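Local coordinates for protein histidine decarboxylase alpha chain (Lactobacillus sp. 30A, PDB 1IBV) that probably catalyses the decarboxylation of histidine to histamine, using a covalently bound pyruvoyl group in place of pyridoxal phosphate, at residues 207-210 with 211-214. Numbering follows the deposited sequence.
Sequences LTMP and EWLE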
loop_
_atom_site.group_PDB
_atom_site.type_symbol
_atom_site.label_atom_id
_atom_site.label_comp_id
_atom_site.label_asym_id
_atom_site.label_seq_id
_atom_site.Cartn_x
_atom_site.Cartn_y
_atom_site.Cartn_z
ATOM N N LEU B 207 -14.626 17.235 19.817
ATOM C CA LEU B 207 -15.466 16.770 20.915
ATOM C C LEU B 207 -14.789 16.949 22.261
ATOM O O LEU B 207 -13.621 16.610 22.419
ATOM C CB LEU B 207 -15.804 15.294 20.733
ATOM C CG LEU B 207 -16.829 14.942 19.670
ATOM C CD1 LEU B 207 -16.986 13.446 19.610
ATOM C CD2 LEU B 207 -18.139 15.589 20.022
ATOM N N THR B 208 -15.494 17.547 23.211
ATOM C CA THR B 208 -14.950 17.703 24.551
ATOM C C THR B 208 -15.253 16.377 25.250
ATOM O O THR B 208 -16.105 15.614 24.780
ATOM C CB THR B 208 -15.628 18.848 25.308
ATOM O OG1 THR B 208 -17.039 18.612 25.375
ATOM C CG2 THR B 208 -15.376 20.168 24.599
ATOM N N MET B 209 -14.603 16.108 26.378
ATOM C CA MET B 209 -14.836 14.848 27.080
ATOM C C MET B 209 -16.313 14.582 27.374
ATOM O O MET B 209 -16.838 13.529 27.008
ATOM C CB MET B 209 -13.999 14.752 28.355
ATOM C CG MET B 209 -14.059 13.380 29.005
ATOM S SD MET B 209 -13.617 12.060 27.823
ATOM C CE MET B 209 -11.878 11.879 28.115
ATOM N N PRO B 210 -17.018 15.546 27.988
ATOM C CA PRO B 210 -18.436 15.334 28.284
ATOM C C PRO B 210 -19.246 15.053 27.019
ATOM O O PRO B 210 -20.077 14.142 27.000
ATOM C CB PRO B 210 -18.848 16.666 28.904
ATOM C CG PRO B 210 -17.585 17.120 29.567
ATOM C CD PRO B 210 -16.572 16.853 28.500
ATOM N N GLU B 211 -19.005 15.851 25.974
ATOM C CA GLU B 211 -19.707 15.708 24.694
ATOM C C GLU B 211 -19.520 14.304 24.140
ATOM O O GLU B 211 -20.477 13.686 23.650
ATOM C CB GLU B 211 -19.191 16.713 23.673
ATOM C CG GLU B 211 -19.470 18.165 24.023
ATOM C CD GLU B 211 -18.971 19.132 22.960
ATOM O OE1 GLU B 211 -19.375 20.311 22.993
ATOM O OE2 GLU B 211 -18.171 18.725 22.092
ATOM N N TRP B 212 -18.288 13.804 24.245
ATOM C CA TRP B 212 -17.936 12.465 23.783
ATOM C C TRP B 212 -18.688 11.446 24.637
ATOM O O TRP B 212 -19.415 10.595 24.117
ATOM C CB TRP B 212 -16.423 12.247 23.922
ATOM C CG TRP B 212 -15.957 10.918 23.416
ATOM C CD1 TRP B 212 -15.882 10.513 22.115
ATOM C CD2 TRP B 212 -15.515 9.812 24.201
ATOM N NE1 TRP B 212 -15.432 9.223 22.044
ATOM C CE2 TRP B 212 -15.206 8.765 23.313
ATOM C CE3 TRP B 212 -15.366 9.595 25.574
ATOM C CZ2 TRP B 212 -14.744 7.526 23.750
ATOM C CZ3 TRP B 212 -14.909 8.364 26.007
ATOM C CH2 TRP B 212 -14.607 7.345 25.098
ATOM N N LEU B 213 -18.566 11.595 25.953
ATOM C CA LEU B 213 -19.208 10.696 26.899
ATOM C C LEU B 213 -20.670 10.553 26.551
ATOM O O LEU B 213 -21.142 9.453 26.278
ATOM C CB LEU B 213 -19.060 11.241 28.315
ATOM C CG LEU B 213 -18.096 10.572 29.300
ATOM C CD1 LEU B 213 -16.872 10.003 28.628
ATOM C CD2 LEU B 213 -17.690 11.590 30.332
ATOM N N GLU B 214 -21.355 11.686 26.456
ATOM C CA GLU B 214 -22.778 11.701 26.147
ATOM C C GLU B 214 -23.080 11.115 24.775
ATOM O O GLU B 214 -23.985 10.299 24.634
ATOM C CB GLU B 214 -23.322 13.130 26.226
ATOM C CG GLU B 214 -24.845 13.238 26.108
ATOM C CD GLU B 214 -25.344 14.654 26.354
ATOM O OE1 GLU B 214 -24.867 15.572 25.633
ATOM O OE2 GLU B 214 -26.198 14.843 27.269
#
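The indole of Trp-212 meets Leu-207 at its edge, where methyl CD1 sits near the ring plane, 4.0 Å from Trp-212 CD1. Met-209 SD reaches the benzene half obliquely, 4.9 Å from the six-membered ring centroid, a Met-aromatic contact. With CG anti to the backbone N in both Met-209 (chi1 -172°) and Trp-212 (chi1 -178°), the two side chains run side by side; a flexible thioether suits this place, since its sulfur also touches Leu-213 CD1 at 3.9 Å. Tyr-52 and Tyr-218 pack on the same indole, and its NE1 donates a hydrogen bond to Ser-188 O.

On the exposed side, Thr-208 is the N-cap of helix 209-216 and forms a capping box with Glu-211. Glu-211 OE2 accepts from Thr-208 N at 3.1 Å, the donor lying 51° out of the carboxylate plane, while Thr-208 OG1 accepts a weak, less certainly placed bond from Glu-211 N. A valine at Thr-208 would probably leave Glu-211 N without its capping acceptor. Pro-210 fits the first turn, where its missing N-H costs no helical bond, and its O accepts from Glu-214 N at 2.8 Å. The acidic Glu-211 probably also interacts favourably with the helix dipole, so the capping box is consistent with a well-defined helix start, while Trp-212, Met-209 and Leu-207 pack its buried face.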